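Local coordinates for protein N-acetylneuraminate epimerase (Escherichia coli, PDB 2UVK) that converts the alpha-anomer of N-acetylneuraminate (sialic acid) to the beta-anomer, accelerating the equilibrium between the two, at residues A161-F166 with E209-G213; P187-T191 with T216-F220; Y135-L139 with I152-F157. The contacts are given in a common frame with arbitrary orientation. Residue numbers count along the deposited sequence, not the author numbering.

Contact 1 of 3, residues A161-F166 with E209-G213; sequences AEDYFF and EAKPG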
ATOM      1  N   ALA B 161      14.681   6.572  -3.904  1.00 14.93           N
ATOM      2  CA  ALA B 161      13.530   7.046  -3.127  1.00 14.82           C
ATOM      3  C   ALA B 161      12.231   6.326  -3.515  1.00 14.81           C
ATOM      4  O   ALA B 161      11.448   5.912  -2.648  1.00 13.01           O
ATOM      5  CB  ALA B 161      13.379   8.555  -3.256  1.00 15.66           C
ATOM      6  N   GLU B 162      12.000   6.117  -4.802  1.00 14.33           N
ATOM      7  CA  GLU B 162      10.781   5.442  -5.258  1.00 15.17           C
ATOM      8  C   GLU B 162      10.612   4.034  -4.693  1.00 13.61           C
ATOM      9  O   GLU B 162       9.488   3.546  -4.614  1.00 12.94           O
ATOM     10  CB  GLU B 162      10.713   5.297  -6.798  1.00 15.94           C
ATOM     11  CG  GLU B 162      11.115   6.464  -7.640  1.00 21.53           C
ATOM     12  CD  GLU B 162      12.617   6.466  -7.879  1.00 24.69           C
ATOM     13  OE1 GLU B 162      13.156   5.773  -8.810  1.00 30.43           O
ATOM     14  OE2 GLU B 162      13.255   7.160  -7.111  1.00 20.09           O
ATOM     15  N   ASP B 163      11.714   3.360  -4.357  1.00 12.23           N
ATOM     16  CA  ASP B 163      11.664   1.974  -3.919  1.00 12.94           C
ATOM     17  C   ASP B 163      11.082   1.850  -2.493  1.00 12.35           C
ATOM     18  O   ASP B 163      10.861   0.723  -2.021  1.00 13.56           O
ATOM     19  CB  ASP B 163      13.062   1.356  -3.902  1.00 13.49           C
ATOM     20  CG  ASP B 163      13.697   1.272  -5.283  1.00 14.48           C
ATOM     21  OD1 ASP B 163      12.992   1.237  -6.285  1.00 16.28           O
ATOM     22  OD2 ASP B 163      14.935   1.217  -5.336  1.00 20.29           O
ATOM     23  N   TYR B 164      10.923   2.981  -1.812  1.00 11.87           N
ATOM     24  CA  TYR B 164      10.351   2.973  -0.441  1.00 11.52           C
ATOM     25  C   TYR B 164       8.845   3.137  -0.421  1.00 11.94           C
ATOM     26  O   TYR B 164       8.229   2.961   0.614  1.00 10.99           O
ATOM     27  CB  TYR B 164      10.992   4.038   0.428  1.00 12.05           C
ATOM     28  CG  TYR B 164      12.470   3.801   0.648  1.00 12.96           C
ATOM     29  CD1 TYR B 164      12.940   3.008   1.700  1.00 12.00           C
ATOM     30  CD2 TYR B 164      13.402   4.318  -0.250  1.00 12.75           C
ATOM     31  CE1 TYR B 164      14.317   2.784   1.878  1.00 13.83           C
ATOM     32  CE2 TYR B 164      14.748   4.111  -0.073  1.00 13.00           C
ATOM     33  CZ  TYR B 164      15.204   3.346   0.979  1.00 13.56           C
ATOM     34  OH  TYR B 164      16.575   3.136   1.099  1.00 14.37           O
ATOM     35  N   PHE B 165       8.249   3.454  -1.561  1.00 11.13           N
ATOM     36  CA  PHE B 165       6.811   3.485  -1.695  1.00 11.82           C
ATOM     37  C   PHE B 165       6.177   4.323  -0.602  1.00 11.19           C
ATOM     38  O   PHE B 165       5.139   3.943  -0.039  1.00 11.94           O
ATOM     39  CB  PHE B 165       6.251   2.086  -1.777  1.00 12.82           C
ATOM     40  CG  PHE B 165       6.630   1.378  -3.038  1.00 14.59           C
ATOM     41  CD1 PHE B 165       5.816   1.441  -4.153  1.00 16.74           C
ATOM     42  CD2 PHE B 165       7.798   0.647  -3.114  1.00 15.27           C
ATOM     43  CE1 PHE B 165       6.177   0.794  -5.318  1.00 17.52           C
ATOM     44  CE2 PHE B 165       8.158   0.006  -4.283  1.00 16.63           C
ATOM     45  CZ  PHE B 165       7.340   0.072  -5.373  1.00 15.15           C
ATOM     46  N   PHE B 166       6.753   5.476  -0.297  1.00  9.82           N
ATOM     47  CA  PHE B 166       6.041   6.447   0.552  1.00 10.55           C
ATOM     48  C   PHE B 166       4.694   6.798  -0.120  1.00 11.30           C
ATOM     49  O   PHE B 166       4.592   6.820  -1.351  1.00 12.43           O
ATOM     50  CB  PHE B 166       6.865   7.696   0.819  1.00 11.11           C
ATOM     51  CG  PHE B 166       8.006   7.520   1.788  1.00 10.91           C
ATOM     52  CD1 PHE B 166       8.392   6.272   2.271  1.00 11.65           C
ATOM     53  CD2 PHE B 166       8.705   8.627   2.202  1.00 10.28           C
ATOM     54  CE1 PHE B 166       9.413   6.177   3.192  1.00 11.13           C
ATOM     55  CE2 PHE B 166       9.738   8.518   3.116  1.00 12.05           C
ATOM     56  CZ  PHE B 166      10.077   7.284   3.611  1.00 11.35           C
ATOM     57  N   GLU B 209      10.417  13.800   4.529  1.00 13.18           N
ATOM     58  CA  GLU B 209      11.367  12.827   3.990  1.00 13.72           C
ATOM     59  C   GLU B 209      10.851  12.273   2.686  1.00 12.50           C
ATOM     60  O   GLU B 209       9.686  11.893   2.611  1.00 12.63           O
ATOM     61  CB  GLU B 209      11.562  11.646   4.941  1.00 13.91           C
ATOM     62  CG  GLU B 209      12.459  11.920   6.118  1.00 16.76           C
ATOM     63  CD  GLU B 209      12.897  10.618   6.811  1.00 19.04           C
ATOM     64  OE1 GLU B 209      12.089   9.687   6.892  1.00 24.80           O
ATOM     65  OE2 GLU B 209      14.084  10.495   7.189  1.00 25.98           O
ATOM     66  N   ALA B 210      11.712  12.226   1.646  1.00 12.96           N
ATOM     67  CA  ALA B 210      11.419  11.481   0.416  1.00 12.95           C
ATOM     68  C   ALA B 210      11.796  10.012   0.504  1.00 13.36           C
ATOM     69  O   ALA B 210      11.280   9.194  -0.227  1.00 12.64           O
ATOM     70  CB  ALA B 210      12.125  12.110  -0.811  1.00 14.21           C
ATOM     71  N   LYS B 211      12.710   9.690   1.422  1.00 13.39           N
ATOM     72  CA  LYS B 211      13.067   8.310   1.737  1.00 14.66           C
ATOM     73  C   LYS B 211      13.780   8.394   3.070  1.00 13.57           C
ATOM     74  O   LYS B 211      14.122   9.481   3.498  1.00 12.78           O
ATOM     75  CB  LYS B 211      13.973   7.689   0.671  1.00 15.29           C
ATOM     76  CG  LYS B 211      15.316   8.397   0.436  1.00 16.46           C
ATOM     77  CD  LYS B 211      16.347   7.451  -0.215  1.00 15.99           C
ATOM     78  CE  LYS B 211      16.938   6.495   0.810  1.00 16.22           C
ATOM     79  NZ  LYS B 211      17.985   5.606   0.187  1.00 17.86           N
ATOM     80  N   PRO B 212      14.005   7.250   3.733  1.00 15.03           N
ATOM     81  CA  PRO B 212      14.749   7.330   4.993  1.00 15.82           C
ATOM     82  C   PRO B 212      16.075   8.068   4.842  1.00 16.58           C
ATOM     83  O   PRO B 212      16.877   7.687   3.983  1.00 18.16           O
ATOM     84  CB  PRO B 212      14.898   5.869   5.387  1.00 15.37           C
ATOM     85  CG  PRO B 212      13.707   5.210   4.787  1.00 15.91           C
ATOM     86  CD  PRO B 212      13.571   5.877   3.441  1.00 14.61           C
ATOM     87  N   GLY B 213      16.235   9.167   5.585  1.00 17.89           N
ATOM     88  CA  GLY B 213      17.448   9.991   5.573  1.00 19.03           C
ATOM     89  C   GLY B 213      17.609  11.054   4.496  1.00 19.33           C
ATOM     90  O   GLY B 213      18.638  11.744   4.430  1.00 20.76           O
TER

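Contact 2 of 3, residues P187-T191 with T216-F220; sequences PWYGT and TDAVF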
ATOM      1  N   PRO B 187       0.730  13.954  -8.354  1.00 15.58           N
ATOM      2  CA  PRO B 187       1.463  13.660  -9.577  1.00 15.77           C
ATOM      3  C   PRO B 187       2.961  13.386  -9.418  1.00 15.91           C
ATOM      4  O   PRO B 187       3.608  12.944 -10.381  1.00 17.37           O
ATOM      5  CB  PRO B 187       1.287  14.942 -10.401  1.00 15.27           C
ATOM      6  CG  PRO B 187       0.265  15.804  -9.679  1.00 16.41           C
ATOM      7  CD  PRO B 187       0.236  15.338  -8.268  1.00 15.39           C
ATOM      8  N   TRP B 188       3.499  13.608  -8.215  1.00 15.29           N
ATOM      9  CA  TRP B 188       4.938  13.547  -7.961  1.00 15.06           C
ATOM     10  C   TRP B 188       5.273  12.362  -7.031  1.00 15.37           C
ATOM     11  O   TRP B 188       5.372  11.242  -7.505  1.00 16.26           O
ATOM     12  CB  TRP B 188       5.403  14.901  -7.427  1.00 15.81           C
ATOM     13  CG  TRP B 188       5.111  15.970  -8.466  1.00 16.11           C
ATOM     14  CD1 TRP B 188       5.691  16.076  -9.688  1.00 18.22           C
ATOM     15  CD2 TRP B 188       4.124  16.999  -8.392  1.00 16.30           C
ATOM     16  NE1 TRP B 188       5.142  17.123 -10.375  1.00 17.03           N
ATOM     17  CE2 TRP B 188       4.184  17.715  -9.604  1.00 15.97           C
ATOM     18  CE3 TRP B 188       3.210  17.410  -7.415  1.00 16.86           C
ATOM     19  CZ2 TRP B 188       3.349  18.787  -9.873  1.00 15.35           C
ATOM     20  CZ3 TRP B 188       2.386  18.477  -7.688  1.00 17.30           C
ATOM     21  CH2 TRP B 188       2.470  19.169  -8.902  1.00 16.74           C
ATOM     22  N   TYR B 189       5.452  12.602  -5.741  1.00 14.22           N
ATOM     23  CA  TYR B 189       5.879  11.536  -4.821  1.00 14.24           C
ATOM     24  C   TYR B 189       5.333  11.828  -3.430  1.00 14.08           C
ATOM     25  O   TYR B 189       4.997  12.966  -3.105  1.00 14.52           O
ATOM     26  CB  TYR B 189       7.415  11.429  -4.781  1.00 14.63           C
ATOM     27  CG  TYR B 189       8.087  12.739  -4.500  1.00 14.83           C
ATOM     28  CD1 TYR B 189       8.340  13.165  -3.208  1.00 17.22           C
ATOM     29  CD2 TYR B 189       8.456  13.594  -5.548  1.00 15.71           C
ATOM     30  CE1 TYR B 189       8.920  14.378  -2.950  1.00 17.00           C
ATOM     31  CE2 TYR B 189       9.038  14.816  -5.295  1.00 16.22           C
ATOM     32  CZ  TYR B 189       9.276  15.221  -3.996  1.00 17.14           C
ATOM     33  OH  TYR B 189       9.842  16.447  -3.757  1.00 17.91           O
ATOM     34  N   GLY B 190       5.253  10.794  -2.600  1.00 13.36           N
ATOM     35  CA  GLY B 190       4.856  10.962  -1.203  1.00 12.98           C
ATOM     36  C   GLY B 190       6.053  11.229  -0.316  1.00 12.44           C
ATOM     37  O   GLY B 190       7.180  10.980  -0.713  1.00 11.51           O
ATOM     38  N   THR B 191       5.782  11.798   0.853  1.00 11.79           N
ATOM     39  CA  THR B 191       6.792  12.056   1.855  1.00 11.63           C
ATOM     40  C   THR B 191       6.320  11.506   3.207  1.00 11.10           C
ATOM     41  O   THR B 191       5.152  11.205   3.393  1.00 10.45           O
ATOM     42  CB  THR B 191       7.005  13.575   2.053  1.00 11.73           C
ATOM     43  OG1 THR B 191       5.778  14.158   2.537  1.00 13.38           O
ATOM     44  CG2 THR B 191       7.475  14.248   0.729  1.00 13.22           C
ATOM     45  N   THR B 216      13.032  16.538   1.260  1.00 17.47           N
ATOM     46  CA  THR B 216      12.745  17.415   0.129  1.00 17.21           C
ATOM     47  C   THR B 216      12.476  18.840   0.623  1.00 18.08           C
ATOM     48  O   THR B 216      11.944  19.020   1.724  1.00 17.29           O
ATOM     49  CB  THR B 216      11.540  16.917  -0.677  1.00 17.35           C
ATOM     50  OG1 THR B 216      11.331  17.771  -1.810  1.00 18.55           O
ATOM     51  CG2 THR B 216      10.284  16.914   0.155  1.00 17.61           C
ATOM     52  N   ASP B 217      12.881  19.859  -0.160  1.00 18.07           N
ATOM     53  CA  ASP B 217      12.522  21.239   0.142  1.00 18.73           C
ATOM     54  C   ASP B 217      11.228  21.644  -0.583  1.00 18.17           C
ATOM     55  O   ASP B 217      10.825  22.800  -0.532  1.00 18.55           O
ATOM     56  CB  ASP B 217      13.675  22.201  -0.198  1.00 19.24           C
ATOM     57  CG  ASP B 217      13.957  22.267  -1.662  1.00 21.01           C
ATOM     58  OD1 ASP B 217      13.466  21.395  -2.399  1.00 22.71           O
ATOM     59  OD2 ASP B 217      14.685  23.211  -2.071  1.00 24.66           O
ATOM     60  N   ALA B 218      10.542  20.664  -1.180  1.00 18.47           N
ATOM     61  CA  ALA B 218       9.321  20.935  -1.917  1.00 18.00           C
ATOM     62  C   ALA B 218       8.201  21.468  -1.028  1.00 18.09           C
ATOM     63  O   ALA B 218       8.133  21.169   0.193  1.00 18.06           O
ATOM     64  CB  ALA B 218       8.861  19.695  -2.655  1.00 18.50           C
ATOM     65  N   VAL B 219       7.289  22.195  -1.666  1.00 17.24           N
ATOM     66  CA  VAL B 219       6.051  22.658  -1.100  1.00 17.50           C
ATOM     67  C   VAL B 219       4.994  22.370  -2.130  1.00 17.55           C
ATOM     68  O   VAL B 219       5.067  22.879  -3.245  1.00 18.41           O
ATOM     69  CB  VAL B 219       6.050  24.159  -0.828  1.00 16.96           C
ATOM     70  CG1 VAL B 219       4.691  24.631  -0.312  1.00 17.74           C
ATOM     71  CG2 VAL B 219       7.196  24.503   0.094  1.00 18.48           C
ATOM     72  N   PHE B 220       4.026  21.532  -1.790  1.00 16.37           N
ATOM     73  CA  PHE B 220       2.922  21.221  -2.676  1.00 15.80           C
ATOM     74  C   PHE B 220       1.645  21.890  -2.213  1.00 16.56           C
ATOM     75  O   PHE B 220       1.364  21.957  -1.030  1.00 16.37           O
ATOM     76  CB  PHE B 220       2.703  19.720  -2.747  1.00 15.29           C
ATOM     77  CG  PHE B 220       3.925  18.952  -3.149  1.00 15.67           C
ATOM     78  CD1 PHE B 220       4.321  18.908  -4.473  1.00 17.26           C
ATOM     79  CD2 PHE B 220       4.674  18.249  -2.203  1.00 16.20           C
ATOM     80  CE1 PHE B 220       5.424  18.219  -4.843  1.00 16.75           C
ATOM     81  CE2 PHE B 220       5.788  17.528  -2.579  1.00 16.52           C
ATOM     82  CZ  PHE B 220       6.165  17.507  -3.905  1.00 18.21           C
TER

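Contact 3 of 3, residues Y135-L139 with I152-F157; sequences YFEDL and INAHYF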
ATOM      1  N   TYR B 135      11.575  -4.184   8.229  1.00 10.12           N
ATOM      2  CA  TYR B 135      12.892  -3.790   8.790  1.00 11.07           C
ATOM      3  C   TYR B 135      12.998  -4.254  10.244  1.00 10.97           C
ATOM      4  O   TYR B 135      13.997  -4.828  10.685  1.00 11.95           O
ATOM      5  CB  TYR B 135      13.074  -2.283   8.688  1.00 11.87           C
ATOM      6  CG  TYR B 135      14.359  -1.739   9.254  1.00 11.71           C
ATOM      7  CD1 TYR B 135      15.581  -1.942   8.596  1.00 12.44           C
ATOM      8  CD2 TYR B 135      14.371  -1.025  10.432  1.00 14.18           C
ATOM      9  CE1 TYR B 135      16.721  -1.433   9.094  1.00 13.98           C
ATOM     10  CE2 TYR B 135      15.519  -0.504  10.951  1.00 16.85           C
ATOM     11  CZ  TYR B 135      16.711  -0.721  10.286  1.00 14.90           C
ATOM     12  OH  TYR B 135      17.888  -0.211  10.814  1.00 16.70           O
ATOM     13  N   PHE B 136      11.955  -4.001  11.008  1.00 11.21           N
ATOM     14  CA  PHE B 136      11.978  -4.398  12.423  1.00 10.37           C
ATOM     15  C   PHE B 136      11.841  -5.900  12.591  1.00 11.48           C
ATOM     16  O   PHE B 136      12.402  -6.466  13.558  1.00 12.07           O
ATOM     17  CB  PHE B 136      10.944  -3.589  13.219  1.00 11.15           C
ATOM     18  CG  PHE B 136      11.339  -2.172  13.351  1.00 10.23           C
ATOM     19  CD1 PHE B 136      12.322  -1.790  14.260  1.00 12.56           C
ATOM     20  CD2 PHE B 136      10.806  -1.207  12.511  1.00 12.64           C
ATOM     21  CE1 PHE B 136      12.742  -0.487  14.349  1.00 14.31           C
ATOM     22  CE2 PHE B 136      11.238   0.084  12.580  1.00 14.27           C
ATOM     23  CZ  PHE B 136      12.182   0.466  13.513  1.00 15.14           C
ATOM     24  N   GLU B 137      11.129  -6.577  11.690  1.00 11.22           N
ATOM     25  CA  GLU B 137      11.073  -8.032  11.714  1.00 12.12           C
ATOM     26  C   GLU B 137      12.472  -8.592  11.483  1.00 12.49           C
ATOM     27  O   GLU B 137      12.936  -9.501  12.206  1.00 13.45           O
ATOM     28  CB  GLU B 137      10.112  -8.584  10.678  1.00 12.26           C
ATOM     29  CG  GLU B 137       8.607  -8.396  11.007  1.00 12.60           C
ATOM     30  CD  GLU B 137       7.700  -8.776   9.832  0.50 11.69           C
ATOM     31  OE1 GLU B 137       8.187  -9.458   8.911  0.50 12.83           O
ATOM     32  OE2 GLU B 137       6.492  -8.393   9.825  0.50 13.49           O
ATOM     33  N   ASP B 138      13.156  -8.036  10.487  1.00 12.08           N
ATOM     34  CA  ASP B 138      14.524  -8.498  10.162  1.00 12.26           C
ATOM     35  C   ASP B 138      15.516  -8.267  11.289  1.00 12.96           C
ATOM     36  O   ASP B 138      16.300  -9.176  11.648  1.00 13.75           O
ATOM     37  CB  ASP B 138      15.020  -7.846   8.874  1.00 12.97           C
ATOM     38  CG  ASP B 138      14.238  -8.297   7.671  1.00 12.10           C
ATOM     39  OD1 ASP B 138      13.456  -9.278   7.797  1.00 13.38           O
ATOM     40  OD2 ASP B 138      14.436  -7.683   6.593  1.00 14.50           O
ATOM     41  N   LEU B 139      15.536  -7.064  11.845  1.00 13.59           N
ATOM     42  CA  LEU B 139      16.383  -6.812  13.044  1.00 14.55           C
ATOM     43  C   LEU B 139      16.064  -7.756  14.189  1.00 15.30           C
ATOM     44  O   LEU B 139      16.976  -8.215  14.909  1.00 16.45           O
ATOM     45  CB  LEU B 139      16.290  -5.362  13.525  1.00 14.27           C
ATOM     46  CG  LEU B 139      16.777  -4.306  12.544  1.00 16.33           C
ATOM     47  CD1 LEU B 139      16.706  -2.921  13.152  1.00 19.10           C
ATOM     48  CD2 LEU B 139      18.198  -4.586  12.144  1.00 17.62           C
ATOM     49  N   ILE B 152      21.329  -6.148   6.703  1.00 15.24           N
ATOM     50  CA  ILE B 152      19.953  -5.624   6.688  1.00 14.39           C
ATOM     51  C   ILE B 152      19.964  -4.121   6.432  1.00 14.43           C
ATOM     52  O   ILE B 152      19.182  -3.621   5.614  1.00 13.87           O
ATOM     53  CB  ILE B 152      19.235  -5.962   8.010  1.00 14.30           C
ATOM     54  CG1 ILE B 152      18.893  -7.436   8.054  1.00 13.65           C
ATOM     55  CG2 ILE B 152      17.932  -5.147   8.157  1.00 13.81           C
ATOM     56  CD1 ILE B 152      18.736  -8.017   9.484  1.00 14.70           C
ATOM     57  N   ASN B 153      20.830  -3.398   7.137  1.00 14.59           N
ATOM     58  CA  ASN B 153      20.972  -1.961   6.963  1.00 15.08           C
ATOM     59  C   ASN B 153      21.459  -1.573   5.576  1.00 16.49           C
ATOM     60  O   ASN B 153      20.993  -0.618   4.965  1.00 16.88           O
ATOM     61  CB  ASN B 153      21.840  -1.338   8.055  1.00 15.24           C
ATOM     62  CG  ASN B 153      21.151  -1.300   9.390  1.00 17.79           C
ATOM     63  OD1 ASN B 153      21.752  -1.571  10.447  1.00 22.60           O
ATOM     64  ND2 ASN B 153      19.893  -0.925   9.370  1.00 16.99           N
ATOM     65  N   ALA B 154      22.433  -2.313   5.074  1.00 17.47           N
ATOM     66  CA  ALA B 154      22.934  -2.035   3.760  1.00 17.85           C
ATOM     67  C   ALA B 154      21.831  -2.170   2.721  1.00 17.40           C
ATOM     68  O   ALA B 154      21.679  -1.291   1.889  1.00 19.06           O
ATOM     69  CB  ALA B 154      24.111  -2.968   3.429  1.00 18.21           C
ATOM     70  N   HIS B 155      21.060  -3.254   2.788  1.00 17.16           N
ATOM     71  CA  HIS B 155      19.970  -3.470   1.833  1.00 16.67           C
ATOM     72  C   HIS B 155      18.914  -2.372   2.031  1.00 16.65           C
ATOM     73  O   HIS B 155      18.364  -1.823   1.074  1.00 17.60           O
ATOM     74  CB  HIS B 155      19.276  -4.794   2.049  1.00 16.72           C
ATOM     75  CG  HIS B 155      19.935  -5.983   1.410  1.00 16.80           C
ATOM     76  ND1 HIS B 155      20.456  -5.961   0.135  1.00 19.27           N
ATOM     77  CD2 HIS B 155      20.032  -7.264   1.834  1.00 17.03           C
ATOM     78  CE1 HIS B 155      20.901  -7.166  -0.172  1.00 18.86           C
ATOM     79  NE2 HIS B 155      20.660  -7.976   0.841  1.00 20.69           N
ATOM     80  N   TYR B 156      18.631  -2.050   3.280  1.00 16.19           N
ATOM     81  CA  TYR B 156      17.538  -1.092   3.564  1.00 15.24           C
ATOM     82  C   TYR B 156      17.803   0.323   3.025  1.00 15.92           C
ATOM     83  O   TYR B 156      16.901   0.971   2.469  1.00 16.27           O
ATOM     84  CB  TYR B 156      17.285  -1.024   5.059  1.00 15.00           C
ATOM     85  CG  TYR B 156      16.039  -0.233   5.452  1.00 14.13           C
ATOM     86  CD1 TYR B 156      14.777  -0.761   5.272  1.00 12.34           C
ATOM     87  CD2 TYR B 156      16.164   1.014   6.041  1.00 13.11           C
ATOM     88  CE1 TYR B 156      13.634  -0.032   5.660  1.00 12.95           C
ATOM     89  CE2 TYR B 156      15.039   1.756   6.434  1.00 13.96           C
ATOM     90  CZ  TYR B 156      13.787   1.202   6.238  1.00 14.30           C
ATOM     91  OH  TYR B 156      12.650   1.875   6.647  1.00 17.44           O
ATOM     92  N   PHE B 157      19.019   0.834   3.213  1.00 16.05           N
ATOM     93  CA  PHE B 157      19.324   2.216   2.863  1.00 17.00           C
ATOM     94  C   PHE B 157      19.820   2.413   1.424  1.00 17.80           C
ATOM     95  O   PHE B 157      19.762   3.521   0.918  1.00 17.97           O
ATOM     96  CB  PHE B 157      20.306   2.818   3.860  1.00 18.04           C
ATOM     97  CG  PHE B 157      19.733   3.005   5.218  1.00 19.09           C
ATOM     98  CD1 PHE B 157      18.816   4.017   5.441  1.00 19.65           C
ATOM     99  CD2 PHE B 157      20.100   2.205   6.285  1.00 20.42           C
ATOM    100  CE1 PHE B 157      18.260   4.213   6.701  1.00 20.10           C
ATOM    101  CE2 PHE B 157      19.532   2.395   7.539  1.00 20.92           C
ATOM    102  CZ  PHE B 157      18.617   3.413   7.740  1.00 20.98           C
TER

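Contact 1 of 3, residues A161-F166 with E209-G213
In this Kelch beta-propeller the contact borders the probable active site: Glu209, the predicted proton acceptor, starts a short hairpin that leaves one blade and meets the 3-10 turn and loop of the preceding blade. A classic beta bulge at Ala210 and Lys211 bends the hairpin where the two segments come together. The backbones come nearest at Ala161 and Lys211, CA to CA 5.0 Å; Ala161 CA lies 3.9 Å from Lys211 CB and its methyl CB 3.7 Å from Ala210 O. Pro212 CD meets two aromatic rings of 161-166. It sits over the face of Tyr164, 3.5 Å from the ring centroid and 16° off the normal, a CH-pi contact, and also lies 3.8 Å from Phe166 CZ. The edge of the Phe166 ring faces the backbone carbonyl of the catalytic candidate, with CE2 3.4 Å from Glu209 O. Lys211 NZ donates a hydrogen bond to Tyr164 OH at 3.0 Å and also to Lys159 O, with the carbonyls of Phe157 and Asn275 sharing its protons; the tyrosine hydroxyl is bonded to Tyr156 O. The Glu209 carboxylate is salt-bridged to Arg215, and its OE2 accepts a hydrogen bond from Gly213 N at 3.0 Å.

Contact 2 of 3, residues P187-T191 with T216-F220
Trp188 sets the six-membered ring of its indole alongside the phenyl ring of Phe220, with planes only 19° apart but slid so far that the overlap is slight: the centroids are 5.4 Å apart, and the closest approach is Trp188 CE3 to Phe220 CD1 at 3.5 Å. Phe220 has a second aromatic neighbour. It directs its edge at the face of Tyr189 in a T-shaped pair, centroids 5.6 Å apart and planes at 80°, with Tyr189 CZ 3.9 Å from Phe220 CZ. A single phenylalanine thus meets two consecutive aromatic residues in two quite different geometries, and the three rings make one cluster. Lys233 extends it, touching Phe220 and forming a cation-pi contact with Trp188.

Beyond the rings the contact turns polar. Tyr189 OH and Thr216 OG1 are hydrogen-bonded at 2.8 Å, and Thr216 OG1 also accepts from Ala218 N at 3.1 Å, closing an ST turn. The Thr216 hydroxyl thus takes part both in its own turn and in the bond to Tyr189; Ala218 CB lies 3.6 Å from Tyr189 OH. Nearer the predicted catalytic Glu209, Thr191 CG2 packs against Thr216 CG2 at 3.9 Å.

The general principle is the joining of neighbouring propeller blades. Residues 187-191 lie in the connection from strand 179-185, outermost in one four-stranded sheet, to strand 195-199, which begins the next, and they pack against residues 216-220, which lead into that next sheet's third strand, a blade-to-blade junction of the Kelch beta-propeller.

Contact 3 of 3, residues Y135-L139 with I152-F157
Tyr135 is the main bump of this interface. Its ring drops into a hollow on the facing helix bounded by Ile152, Asn153 and Tyr156: Tyr135 CD1 lies 3.6 Å from Tyr156 CG and 4.0 Å from Ile152 CG2. The two tyrosine rings meet obliquely, planes at 34° and centroids 4.3 Å apart. Such bulky filling suits segment axes that stay 11.0 Å apart at closest. The segments run almost antiparallel, at 167°, as the two arms of a helical hairpin inserted between the second and third strands of a Kelch propeller blade. Ile152 returns the fit, filling the space between Tyr135, Asp138 and Leu139, with its CD1 3.5 Å from Asp138 O and its CG2 4.0 Å from Leu139 CD2. The carboxylate of Asp138 is hydrogen-bonded to His104 of the second subunit, whose Met102 also packs on Ile152. At the rim of the tyrosine hollow, Asn153 ND2 donates to Tyr135 OH across 2.6 Å.

How the contacts relate
Contact 3 closes first along the chain; contacts 1 and 2 interleave. The helical hairpin of contact 3 and loop 161-166 belong to the excursion between strands 120-125 and 169-174 of one blade; residues 209-213 and 216-220 come from the next. Contact 1 lies between, its centre about 11 Å from that of contact 2 and about 14 Å from that of contact 3; the centres of contacts 2 and 3 are about 25 Å apart, their nearest atoms about 12 Å. Tyr164 and Lys211 reach helix 146-157, and Glu209 packs on Thr191. A path thus runs from the second subunit, touched by contacts 1 and 3 but not 2, past the predicted catalytic residue to the blade junction.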